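Local coordinates for sialidase B (PDB 4XJW), which cleaves terminal sialic acid residues from oligosaccharides, glycoproteins and glycolipids, acting as an intramolecular trans-sialidase, at residues Y420-T424 / Q435-L439; I255-F260 / G430-F436; E105-V109 / M121-G125; Y87-R91 / V128-V133. The protein carries 1 engineered substitution. All coordinates share one frame. Residue numbers count along the deposited sequence, not the author numbering.

Contact 1: residues Y420-T424 / Q435-L439; sequences YIAMT and QFKLL
Residues 420-424 form an extended strand (phi -117° to -132°, psi 134° to 169°), and 435-439 return antiparallel to them. M423 and K437 make the hydrogen-bonded pair (CA-CA 5.4 Å): M423 N donates to K437 O at 2.8 Å and K437 N to M423 O at 2.9 Å. A422 and L438 follow as a non-hydrogen-bonded pair, their CA atoms 4.2 Å apart. One step on, L439 N donates to I421 O at 2.8 Å. I421 O also accepts from a water at 2.9 Å, and that water donates to L439 O at 2.5 Å. L438 N, turned outward, is taken up by the hydroxyl of Y370. This is a hairpin whose connection carries the BNR 2 repeat, as between the last two strands of a sialidase propeller blade. Y420, A422 and T424 hydrogen-bond through their backbones to V307, A305 and L303 of strand 301-308, while T424 OG1 is satisfied by E434 O and Y420 OH by T416 O. On one face A422 CB meets F436 CD1 (3.5 Å; F436 chi1 p) and L438 CD2 (4.0 Å). On the other, M423 (chi1 p) brings CG to 3.8 Å from L439 CD2, and I421 CG2 lies 4.0 Å from L439 CG.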
loop_
_atom_site.group_PDB
_atom_site.type_symbol
_atom_site.label_atom_id
_atom_site.label_comp_id
_atom_site.label_asym_id
_atom_site.label_seq_id
_atom_site.Cartn_x
_atom_site.Cartn_y
_atom_site.Cartn_z
ATOM N N TYR A 420 17.687 10.710 0.567
ATOM C CA TYR A 420 18.001 11.117 1.933
ATOM C C TYR A 420 17.059 10.427 2.916
ATOM O O TYR A 420 16.065 9.829 2.506
ATOM C CB TYR A 420 17.852 12.634 2.102
ATOM C CG TYR A 420 18.664 13.466 1.134
ATOM C CD1 TYR A 420 18.233 13.669 -0.177
ATOM C CD2 TYR A 420 19.856 14.058 1.535
ATOM C CE1 TYR A 420 18.973 14.436 -1.058
ATOM C CE2 TYR A 420 20.600 14.823 0.660
ATOM C CZ TYR A 420 20.157 15.004 -0.631
ATOM O OH TYR A 420 20.904 15.767 -1.501
ATOM N N ILE A 421 17.370 10.522 4.204
ATOM C CA ILE A 421 16.432 10.113 5.251
ATOM C C ILE A 421 16.087 11.342 6.068
ATOM O O ILE A 421 16.976 12.113 6.427
ATOM C CB ILE A 421 17.021 9.036 6.185
ATOM C CG1 ILE A 421 17.340 7.767 5.403
ATOM C CG2 ILE A 421 16.044 8.694 7.321
ATOM C CD1 ILE A 421 17.936 6.641 6.257
ATOM N N ALA A 422 14.801 11.535 6.347
ATOM C CA ALA A 422 14.386 12.637 7.214
ATOM C C ALA A 422 13.608 12.099 8.386
ATOM O O ALA A 422 13.099 10.985 8.325
ATOM C CB ALA A 422 13.559 13.634 6.459
ATOM N N MET A 423 13.489 12.921 9.426
ATOM C CA MET A 423 12.721 12.559 10.609
ATOM C C MET A 423 11.755 13.681 10.955
ATOM O O MET A 423 12.046 14.853 10.710
ATOM C CB MET A 423 13.657 12.271 11.783
ATOM C CG MET A 423 14.322 13.476 12.375
ATOM S SD MET A 423 15.134 13.095 13.941
ATOM C CE MET A 423 14.111 11.849 14.615
ATOM N N THR A 424 10.588 13.317 11.484
ATOM C CA THR A 424 9.693 14.286 12.080
ATOM C C THR A 424 9.260 13.726 13.422
ATOM O O THR A 424 9.426 12.522 13.680
ATOM C CB THR A 424 8.467 14.608 11.180
ATOM O OG1 THR A 424 7.656 15.593 11.839
ATOM C CG2 THR A 424 7.622 13.361 10.906
ATOM N N GLN A 435 7.918 20.047 11.328
ATOM C CA GLN A 435 8.637 20.100 10.058
ATOM C C GLN A 435 9.790 19.103 10.088
ATOM O O GLN A 435 10.510 18.996 11.087
ATOM C CB GLN A 435 9.143 21.515 9.779
ATOM C CG GLN A 435 8.028 22.540 9.541
ATOM C CD GLN A 435 7.130 22.172 8.372
ATOM O OE1 GLN A 435 7.591 21.636 7.362
ATOM N NE2 GLN A 435 5.839 22.451 8.508
ATOM N N PHE A 436 9.975 18.374 8.993
ATOM C CA PHE A 436 11.002 17.340 8.957
ATOM C C PHE A 436 12.422 17.907 8.982
ATOM O O PHE A 436 12.660 19.039 8.558
ATOM C CB PHE A 436 10.790 16.355 7.784
ATOM C CG PHE A 436 11.151 16.906 6.421
ATOM C CD1 PHE A 436 12.475 16.962 5.999
ATOM C CD2 PHE A 436 10.156 17.332 5.549
ATOM C CE1 PHE A 436 12.808 17.452 4.752
ATOM C CE2 PHE A 436 10.477 17.830 4.296
ATOM C CZ PHE A 436 11.803 17.886 3.897
ATOM N N LYS A 437 13.344 17.127 9.539
ATOM C CA LYS A 437 14.771 17.437 9.503
ATOM C C LYS A 437 15.508 16.303 8.813
ATOM O O LYS A 437 15.160 15.135 8.983
ATOM C CB LYS A 437 15.317 17.623 10.914
ATOM C CG LYS A 437 14.710 18.800 11.642
ATOM C CD LYS A 437 15.290 18.949 13.035
ATOM C CE LYS A 437 14.674 20.138 13.745
ATOM N NZ LYS A 437 15.695 20.890 14.520
ATOM N N LEU A 438 16.527 16.637 8.027
ATOM C CA LEU A 438 17.346 15.595 7.413
ATOM C C LEU A 438 18.268 14.933 8.434
ATOM O O LEU A 438 18.845 15.604 9.281
ATOM C CB LEU A 438 18.183 16.161 6.268
ATOM C CG LEU A 438 17.374 16.686 5.081
ATOM C CD1 LEU A 438 18.274 17.249 3.963
ATOM C CD2 LEU A 438 16.431 15.626 4.529
ATOM N N LEU A 439 18.393 13.611 8.357
ATOM C CA LEU A 439 19.392 12.908 9.147
ATOM C C LEU A 439 20.764 13.144 8.538
ATOM O O LEU A 439 20.877 13.372 7.333
ATOM C CB LEU A 439 19.093 11.403 9.217
ATOM C CG LEU A 439 17.903 10.951 10.079
ATOM C CD1 LEU A 439 18.171 9.597 10.710
ATOM C CD2 LEU A 439 17.554 11.975 11.133
HETATM O O HOH W 1 19.530 12.915 5.218
#

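Contact 2: residues I255-F260 / G430-F436; sequences IFAMKF and GESWEQF
The loop of the BNR 2 repeat packs here on strand 255-256, at one edge of the four-stranded sheet that starts with strand 205-213, a junction between neighbouring propeller blades. Strand 255-256 turns a corner at A257 (phi/psi -92°/-38°), where A257 and M258 both face I239 in a classic beta bulge; 430-436 has no regular structure. The nearest CA atoms are A257-W433 (5.3 Å) and M258-F436 (6.9 Å). W433 (chi1 m, chi2 94°) presents an indole face to A257: CB stands 3.6 Å from the centroid of the W433 five-membered ring, 8° off its normal, a CH-pi contact. I255 CD1 reaches W433 CD1 at 3.7 Å and G430 O at 3.3 Å. M258 CE lies 4.1 Å from F436 CB, and F260 CZ touches F436 CZ at 4.1 Å. One water joins F256 O to W433 N (2.8 Å each); another joins A257 O (2.6 Å) to E434 O (2.7 Å). No direct hydrogen bond joins the segments: side chains meet by apolar and CH-pi contact, and two waters bridge the backbone.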
loop_
_atom_site.group_PDB
_atom_site.type_symbol
_atom_site.label_atom_id
_atom_site.label_comp_id
_atom_site.label_asym_id
_atom_site.label_seq_id
_atom_site.Cartn_x
_atom_site.Cartn_y
_atom_site.Cartn_z
ATOM N N ILE A 255 -3.941 12.793 8.366
ATOM C CA ILE A 255 -3.210 14.047 8.211
ATOM C C ILE A 255 -1.886 13.711 7.561
ATOM O O ILE A 255 -1.545 12.527 7.435
ATOM C CB ILE A 255 -2.961 14.769 9.560
ATOM C CG1 ILE A 255 -2.092 13.915 10.502
ATOM C CG2 ILE A 255 -4.285 15.145 10.180
ATOM C CD1 ILE A 255 -1.605 14.658 11.752
ATOM N N PHE A 256 -1.134 14.730 7.153
ATOM C CA PHE A 256 0.205 14.476 6.620
ATOM C C PHE A 256 1.268 14.611 7.691
ATOM O O PHE A 256 1.245 15.551 8.489
ATOM C CB PHE A 256 0.563 15.417 5.455
ATOM C CG PHE A 256 -0.313 15.267 4.252
ATOM C CD1 PHE A 256 -0.323 14.080 3.525
ATOM C CD2 PHE A 256 -1.112 16.316 3.824
ATOM C CE1 PHE A 256 -1.143 13.947 2.408
ATOM C CE2 PHE A 256 -1.924 16.193 2.715
ATOM C CZ PHE A 256 -1.941 15.008 2.001
ATOM N N ALA A 257 2.206 13.666 7.685
ATOM C CA ALA A 257 3.419 13.741 8.490
ATOM C C ALA A 257 4.558 14.394 7.714
ATOM O O ALA A 257 5.364 15.138 8.289
ATOM C CB ALA A 257 3.833 12.361 8.983
ATOM N N MET A 258 4.645 14.090 6.420
ATOM C CA MET A 258 5.622 14.720 5.526
ATOM C C MET A 258 4.954 14.960 4.189
ATOM O O MET A 258 4.314 14.060 3.633
ATOM C CB MET A 258 6.858 13.828 5.317
ATOM C CG MET A 258 7.672 13.569 6.577
ATOM S SD MET A 258 9.181 12.654 6.212
ATOM C CE MET A 258 9.789 12.381 7.875
ATOM N N LYS A 259 5.104 16.171 3.664
ATOM C CA LYS A 259 4.485 16.510 2.394
ATOM C C LYS A 259 5.308 17.543 1.649
ATOM O O LYS A 259 6.057 18.326 2.255
ATOM C CB LYS A 259 3.082 17.054 2.616
ATOM C CG LYS A 259 3.092 18.446 3.215
ATOM C CD LYS A 259 1.698 19.027 3.296
ATOM C CE LYS A 259 1.023 18.889 1.957
ATOM N NZ LYS A 259 -0.339 19.492 1.919
ATOM N N PHE A 260 5.172 17.520 0.327
ATOM C CA PHE A 260 5.727 18.535 -0.555
ATOM C C PHE A 260 4.590 19.137 -1.356
ATOM O O PHE A 260 3.560 18.490 -1.572
ATOM C CB PHE A 260 6.715 17.915 -1.541
ATOM C CG PHE A 260 8.070 17.643 -0.969
ATOM C CD1 PHE A 260 8.773 18.632 -0.296
ATOM C CD2 PHE A 260 8.657 16.391 -1.123
ATOM C CE1 PHE A 260 10.052 18.381 0.202
ATOM C CE2 PHE A 260 9.928 16.136 -0.617
ATOM C CZ PHE A 260 10.619 17.130 0.045
ATOM N N GLY A 430 0.498 11.992 17.252
ATOM C CA GLY A 430 0.035 11.900 15.880
ATOM C C GLY A 430 -1.102 12.835 15.505
ATOM O O GLY A 430 -1.671 12.705 14.426
ATOM N N GLU A 431 -1.445 13.784 16.375
ATOM C CA GLU A 431 -2.457 14.777 16.011
ATOM C C GLU A 431 -1.894 15.885 15.120
ATOM O O GLU A 431 -2.636 16.515 14.363
ATOM C CB GLU A 431 -3.132 15.362 17.264
ATOM C CG GLU A 431 -3.950 14.326 18.031
ATOM C CD GLU A 431 -4.127 14.675 19.494
ATOM O OE1 GLU A 431 -4.100 15.881 19.815
ATOM O OE2 GLU A 431 -4.273 13.749 20.323
ATOM N N SER A 432 -0.583 16.107 15.218
ATOM C CA SER A 432 0.153 16.937 14.268
ATOM C C SER A 432 1.626 16.527 14.269
ATOM O O SER A 432 2.104 15.918 15.226
ATOM C CB SER A 432 0.016 18.424 14.600
ATOM O OG SER A 432 0.666 18.736 15.817
ATOM N N TRP A 433 2.333 16.891 13.199
ATOM C CA TRP A 433 3.743 16.558 13.022
ATOM C C TRP A 433 4.561 17.815 12.761
ATOM O O TRP A 433 4.092 18.740 12.088
ATOM C CB TRP A 433 3.916 15.585 11.844
ATOM C CG TRP A 433 3.243 14.270 12.068
ATOM C CD1 TRP A 433 1.984 13.913 11.664
ATOM C CD2 TRP A 433 3.769 13.144 12.778
ATOM N NE1 TRP A 433 1.713 12.621 12.052
ATOM C CE2 TRP A 433 2.789 12.130 12.745
ATOM C CE3 TRP A 433 4.991 12.881 13.417
ATOM C CZ2 TRP A 433 2.979 10.876 13.358
ATOM C CZ3 TRP A 433 5.183 11.632 14.021
ATOM C CH2 TRP A 433 4.183 10.646 13.976
ATOM N N GLU A 434 5.778 17.835 13.305
ATOM C CA GLU A 434 6.732 18.917 13.100
ATOM C C GLU A 434 7.263 18.947 11.680
ATOM O O GLU A 434 7.104 17.983 10.917
ATOM C CB GLU A 434 7.923 18.743 14.039
ATOM C CG GLU A 434 7.583 18.929 15.519
ATOM C CD GLU A 434 6.973 20.290 15.789
ATOM O OE1 GLU A 434 7.504 21.289 15.259
ATOM O OE2 GLU A 434 5.962 20.355 16.516
ATOM N N GLN A 435 7.918 20.047 11.328
ATOM C CA GLN A 435 8.637 20.100 10.058
ATOM C C GLN A 435 9.790 19.103 10.088
ATOM O O GLN A 435 10.510 18.996 11.087
ATOM C CB GLN A 435 9.143 21.515 9.779
ATOM C CG GLN A 435 8.028 22.540 9.541
ATOM C CD GLN A 435 7.130 22.172 8.372
ATOM O OE1 GLN A 435 7.591 21.636 7.362
ATOM N NE2 GLN A 435 5.839 22.451 8.508
ATOM N N PHE A 436 9.975 18.374 8.993
ATOM C CA PHE A 436 11.002 17.340 8.957
ATOM C C PHE A 436 12.422 17.907 8.982
ATOM O O PHE A 436 12.660 19.039 8.558
ATOM C CB PHE A 436 10.790 16.355 7.784
ATOM C CG PHE A 436 11.151 16.906 6.421
ATOM C CD1 PHE A 436 12.475 16.962 5.999
ATOM C CD2 PHE A 436 10.156 17.332 5.549
ATOM C CE1 PHE A 436 12.808 17.452 4.752
ATOM C CE2 PHE A 436 10.477 17.830 4.296
ATOM C CZ PHE A 436 11.803 17.886 3.897
HETATM O O HOH W 2 0.934 17.189 10.746
HETATM O O HOH W 3 7.227 16.932 8.384
#

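Contact 3: residues E105-V109 / M121-G125; sequences ENTLV and MYVNG
N106 opens the pairing with its side chain: OD1 accepts from N124 ND2 at 3.0 Å. At T107 the backbone meets the same asparagine twice, T107 N donating to N124 OD1 (2.9 Å) and T107 O accepting from N124 N (2.8 Å). The N124 side chain (chi1 m) therefore carries the ladder on where its backbone turns away. A water donates to T107 O at 3.0 Å and accepts from G125 N at 2.8 Å. L108 and V123 form an antiparallel non-hydrogen-bonded pair (CA-CA 4.5 Å), and L108 CG (chi1 t) also lies 3.6 Å from M121 SD. V109 and Y122 make the hydrogen-bonded pair: V109 N to Y122 O 2.9 Å, Y122 N to V109 O 2.8 Å; V109 CB packs 4.1 Å from Y122 CD1 on the face opposite L108. The axes of 106-109 and 121-123 approach to 4.7 Å, their N-to-C directions 167° apart. N124 (56°/36°) and G125 (79°/16°) have near type I' turn angles. Strands 102-113 and 118-123 form a beta hairpin in one sheet of a concanavalin-like sandwich.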
loop_
_atom_site.group_PDB
_atom_site.type_symbol
_atom_site.label_atom_id
_atom_site.label_comp_id
_atom_site.label_asym_id
_atom_site.label_seq_id
_atom_site.Cartn_x
_atom_site.Cartn_y
_atom_site.Cartn_z
ATOM N N GLU A 105 -18.541 -13.703 3.119
ATOM C CA GLU A 105 -19.648 -13.282 2.284
ATOM C C GLU A 105 -19.281 -11.977 1.608
ATOM O O GLU A 105 -19.317 -10.921 2.231
ATOM C CB GLU A 105 -20.928 -13.105 3.099
ATOM C CG GLU A 105 -22.070 -12.554 2.251
ATOM C CD GLU A 105 -23.424 -12.700 2.918
ATOM O OE1 GLU A 105 -23.990 -11.673 3.341
ATOM O OE2 GLU A 105 -23.919 -13.843 3.003
ATOM N N ASN A 106 -18.900 -12.060 0.337
ATOM C CA ASN A 106 -18.638 -10.863 -0.451
ATOM C C ASN A 106 -19.925 -10.221 -0.896
ATOM O O ASN A 106 -20.888 -10.918 -1.226
ATOM C CB ASN A 106 -17.833 -11.197 -1.702
ATOM C CG ASN A 106 -16.477 -11.782 -1.387
ATOM O OD1 ASN A 106 -15.525 -11.054 -1.075
ATOM N ND2 ASN A 106 -16.380 -13.101 -1.456
ATOM N N THR A 107 -19.942 -8.894 -0.909
ATOM C CA THR A 107 -21.127 -8.164 -1.338
ATOM C C THR A 107 -20.801 -7.455 -2.639
ATOM O O THR A 107 -20.005 -6.506 -2.665
ATOM C CB THR A 107 -21.593 -7.135 -0.282
ATOM O OG1 THR A 107 -21.821 -7.795 0.972
ATOM C CG2 THR A 107 -22.896 -6.441 -0.722
ATOM N N LEU A 108 -21.415 -7.919 -3.721
ATOM C CA LEU A 108 -21.140 -7.376 -5.043
ATOM C C LEU A 108 -22.336 -6.542 -5.502
ATOM O O LEU A 108 -23.474 -6.964 -5.373
ATOM C CB LEU A 108 -20.829 -8.520 -6.009
ATOM C CG LEU A 108 -20.554 -8.166 -7.468
ATOM C CD1 LEU A 108 -19.583 -9.162 -8.097
ATOM C CD2 LEU A 108 -21.850 -8.119 -8.293
ATOM N N VAL A 109 -22.072 -5.346 -6.016
ATOM C CA VAL A 109 -23.122 -4.513 -6.601
ATOM C C VAL A 109 -22.675 -4.049 -7.982
ATOM O O VAL A 109 -21.657 -3.363 -8.110
ATOM C CB VAL A 109 -23.404 -3.268 -5.748
ATOM C CG1 VAL A 109 -24.521 -2.427 -6.388
ATOM C CG2 VAL A 109 -23.793 -3.673 -4.337
ATOM N N MET A 121 -18.791 -1.299 -10.992
ATOM C CA MET A 121 -18.762 -2.474 -10.122
ATOM C C MET A 121 -18.255 -2.123 -8.731
ATOM O O MET A 121 -17.211 -1.476 -8.599
ATOM C CB MET A 121 -17.843 -3.530 -10.712
ATOM C CG MET A 121 -17.681 -4.761 -9.824
ATOM S SD MET A 121 -19.155 -5.816 -9.842
ATOM C CE MET A 121 -18.941 -6.555 -11.452
ATOM N N TYR A 122 -18.988 -2.549 -7.706
ATOM C CA TYR A 122 -18.530 -2.417 -6.322
ATOM C C TYR A 122 -18.411 -3.807 -5.729
ATOM O O TYR A 122 -19.269 -4.648 -5.944
ATOM C CB TYR A 122 -19.540 -1.640 -5.476
ATOM C CG TYR A 122 -19.965 -0.287 -6.002
ATOM C CD1 TYR A 122 -21.005 -0.175 -6.912
ATOM C CD2 TYR A 122 -19.355 0.879 -5.550
ATOM C CE1 TYR A 122 -21.420 1.068 -7.378
ATOM C CE2 TYR A 122 -19.763 2.123 -5.995
ATOM C CZ TYR A 122 -20.792 2.207 -6.919
ATOM O OH TYR A 122 -21.204 3.436 -7.372
ATOM N N VAL A 123 -17.348 -4.056 -4.978
ATOM C CA VAL A 123 -17.291 -5.285 -4.203
ATOM C C VAL A 123 -16.867 -4.916 -2.799
ATOM O O VAL A 123 -15.898 -4.180 -2.635
ATOM C CB VAL A 123 -16.292 -6.293 -4.800
ATOM C CG1 VAL A 123 -16.274 -7.552 -3.953
ATOM C CG2 VAL A 123 -16.660 -6.633 -6.238
ATOM N N ASN A 124 -17.615 -5.394 -1.801
ATOM C CA ASN A 124 -17.314 -5.122 -0.399
ATOM C C ASN A 124 -17.233 -3.629 -0.074
ATOM O O ASN A 124 -16.417 -3.195 0.741
ATOM C CB ASN A 124 -16.074 -5.908 0.042
ATOM C CG ASN A 124 -16.294 -7.394 -0.079
ATOM O OD1 ASN A 124 -17.429 -7.849 0.027
ATOM N ND2 ASN A 124 -15.240 -8.155 -0.316
ATOM N N GLY A 125 -18.092 -2.858 -0.734
ATOM C CA GLY A 125 -18.197 -1.440 -0.470
ATOM C C GLY A 125 -17.104 -0.616 -1.113
ATOM O O GLY A 125 -16.890 0.539 -0.747
HETATM O O HOH W 4 -20.055 -3.510 -2.691
#

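Contact 4: residues Y87-R91 / V128-V133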
loop_
_atom_site.group_PDB
_atom_site.type_symbol
_atom_site.label_atom_id
_atom_site.label_comp_id
_atom_site.label_asym_id
_atom_site.label_seq_id
_atom_site.Cartn_x
_atom_site.Cartn_y
_atom_site.Cartn_z
ATOM N N TYR A 87 -17.693 -5.850 -24.749
ATOM C CA TYR A 87 -17.068 -5.168 -23.633
ATOM C C TYR A 87 -16.583 -6.169 -22.594
ATOM O O TYR A 87 -17.268 -7.145 -22.285
ATOM C CB TYR A 87 -18.051 -4.191 -23.002
ATOM C CG TYR A 87 -18.446 -3.026 -23.880
ATOM C CD1 TYR A 87 -17.552 -2.485 -24.801
ATOM C CD2 TYR A 87 -19.715 -2.467 -23.785
ATOM C CE1 TYR A 87 -17.918 -1.412 -25.603
ATOM C CE2 TYR A 87 -20.082 -1.395 -24.575
ATOM C CZ TYR A 87 -19.184 -0.875 -25.481
ATOM O OH TYR A 87 -19.555 0.188 -26.274
ATOM N N LEU A 88 -15.384 -5.929 -22.082
ATOM C CA LEU A 88 -14.846 -6.700 -20.974
ATOM C C LEU A 88 -14.234 -5.706 -19.999
ATOM O O LEU A 88 -13.295 -4.985 -20.352
ATOM C CB LEU A 88 -13.787 -7.693 -21.470
ATOM C CG LEU A 88 -12.946 -8.342 -20.362
ATOM C CD1 LEU A 88 -13.771 -9.315 -19.572
ATOM C CD2 LEU A 88 -11.704 -9.031 -20.926
ATOM N N PHE A 89 -14.786 -5.651 -18.787
ATOM C CA PHE A 89 -14.257 -4.782 -17.730
ATOM C C PHE A 89 -13.933 -5.625 -16.517
ATOM O O PHE A 89 -14.705 -6.503 -16.145
ATOM C CB PHE A 89 -15.281 -3.721 -17.321
ATOM C CG PHE A 89 -15.828 -2.949 -18.472
ATOM C CD1 PHE A 89 -14.985 -2.182 -19.263
ATOM C CD2 PHE A 89 -17.177 -2.995 -18.774
ATOM C CE1 PHE A 89 -15.483 -1.467 -20.344
ATOM C CE2 PHE A 89 -17.681 -2.284 -19.851
ATOM C CZ PHE A 89 -16.830 -1.521 -20.631
ATOM N N SER A 90 -12.798 -5.353 -15.886
ATOM C CA SER A 90 -12.411 -6.149 -14.733
ATOM C C SER A 90 -11.399 -5.406 -13.886
ATOM O O SER A 90 -10.805 -4.421 -14.332
ATOM C CB SER A 90 -11.817 -7.487 -15.189
ATOM O OG SER A 90 -10.546 -7.268 -15.777
ATOM N N ARG A 91 -11.212 -5.872 -12.655
ATOM C CA ARG A 91 -10.086 -5.432 -11.861
ATOM C C ARG A 91 -9.557 -6.579 -11.014
ATOM O O ARG A 91 -10.329 -7.280 -10.357
ATOM C CB ARG A 91 -10.445 -4.268 -10.943
ATOM C CG ARG A 91 -9.197 -3.537 -10.466
ATOM C CD ARG A 91 -9.484 -2.726 -9.206
ATOM N NE ARG A 91 -9.432 -3.546 -7.999
ATOM C CZ ARG A 91 -9.551 -3.054 -6.770
ATOM N NH1 ARG A 91 -9.732 -1.747 -6.604
ATOM N NH2 ARG A 91 -9.488 -3.874 -5.720
ATOM N N VAL A 128 -14.580 -0.781 -7.709
ATOM C CA VAL A 128 -13.399 -1.396 -8.330
ATOM C C VAL A 128 -13.229 -1.041 -9.807
ATOM O O VAL A 128 -12.120 -1.099 -10.335
ATOM C CB VAL A 128 -13.342 -2.933 -8.113
ATOM C CG1 VAL A 128 -13.256 -3.279 -6.608
ATOM C CG2 VAL A 128 -14.533 -3.620 -8.760
ATOM N N PHE A 129 -14.330 -0.697 -10.472
ATOM C CA PHE A 129 -14.243 -0.038 -11.781
ATOM C C PHE A 129 -15.498 0.749 -12.110
ATOM O O PHE A 129 -16.584 0.473 -11.588
ATOM C CB PHE A 129 -13.833 -0.986 -12.933
ATOM C CG PHE A 129 -14.794 -2.127 -13.201
ATOM C CD1 PHE A 129 -15.984 -1.921 -13.895
ATOM C CD2 PHE A 129 -14.472 -3.416 -12.781
ATOM C CE1 PHE A 129 -16.854 -2.988 -14.157
ATOM C CE2 PHE A 129 -15.327 -4.488 -13.041
ATOM C CZ PHE A 129 -16.510 -4.274 -13.730
ATOM N N SER A 130 -15.324 1.762 -12.944
ATOM C CA SER A 130 -16.442 2.546 -13.440
ATOM C C SER A 130 -16.082 2.961 -14.850
ATOM O O SER A 130 -15.157 3.745 -15.061
ATOM C CB SER A 130 -16.704 3.760 -12.550
ATOM O OG SER A 130 -17.967 4.335 -12.842
ATOM N N GLU A 131 -16.790 2.407 -15.827
ATOM C CA GLU A 131 -16.417 2.591 -17.220
ATOM C C GLU A 131 -17.550 3.214 -18.018
ATOM O O GLU A 131 -18.645 2.650 -18.095
ATOM C CB GLU A 131 -16.047 1.240 -17.832
ATOM C CG GLU A 131 -14.917 0.517 -17.119
ATOM C CD GLU A 131 -13.540 0.992 -17.550
ATOM O OE1 GLU A 131 -13.467 1.908 -18.394
ATOM O OE2 GLU A 131 -12.536 0.442 -17.047
ATOM N N THR A 132 -17.281 4.380 -18.599
ATOM C CA THR A 132 -18.222 5.034 -19.505
ATOM C C THR A 132 -17.893 4.696 -20.961
ATOM O O THR A 132 -16.730 4.691 -21.347
ATOM C CB THR A 132 -18.184 6.564 -19.317
ATOM O OG1 THR A 132 -18.365 6.874 -17.931
ATOM C CG2 THR A 132 -19.276 7.239 -20.137
ATOM N N VAL A 133 -18.915 4.406 -21.764
ATOM C CA VAL A 133 -18.709 4.013 -23.157
ATOM C C VAL A 133 -19.485 4.925 -24.103
ATOM O O VAL A 133 -20.472 5.546 -23.704
ATOM C CB VAL A 133 -19.127 2.542 -23.406
ATOM C CG1 VAL A 133 -18.222 1.572 -22.654
ATOM C CG2 VAL A 133 -20.582 2.323 -23.011
HETATM O O HOH W 5 -11.346 -2.764 -17.276
#
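Strands 87-91 and 128-132 face each other through their side chains, with axes 6.5 Å apart at closest and N-to-C directions 151° apart. The main projection is F89 (chi1 m), which points toward the second strand and lays its ring over E131: E131 CB stands 3.9 Å from the F89 centroid, and E131 CG comes within 3.4 Å of F89 CD1. F129 answers from the other strand, its ring lying beneath the backbone of 89-91, so that F89 CB sits 3.9 Å from the F129 centroid and S90 CA 3.8 Å from F129 CE2. The two sheets of the lectin-like sandwich meet here, at strand 85-91 of the six-stranded sheet and strand 126-132 of the other. A classic beta bulge, with V128 and F129 both opposite M121, lets these consecutive residues both point inward. V128 CG1 covers a face of the R91 guanidinium, 3.7 Å from R91 CZ, and R91 CD rests 3.3 Å from V128 O; R91 NH2 and NH1 go to A93 O and S644 O. At the other end V133 CG1 fills the hollow between two rings, 4.1 Å from the Y87 centroid over its face and 3.9 Å from F89 CZ, while Y87 OH hydrogen-bonds to T135 O.

In the fold
The four contacts form two pairs. Contacts 1 and 2 share Q435 and F436, their centres 11 Å apart: T424 OG1 to E434 O (2.6 Å, a probable hydrogen bond), T424 CG2 to W433 CE3 (3.7 Å) and A422 O to M258 CE (3.6 Å) join hairpin and blade junction. Contacts 3 and 4, 15 Å apart between centres in the N-terminal domain, meet through probable hydrogen bonds, M121 O to V128 N and M121 N to F129 O (2.9 Å each), so the hairpin of one supplies a neighbouring strand to the other. Contacts 1 and 3 lie 41 Å apart between centres. The W433 side chain is about 13 Å from bound Optactin, and all four contacts lie away from the probable catalytic residues.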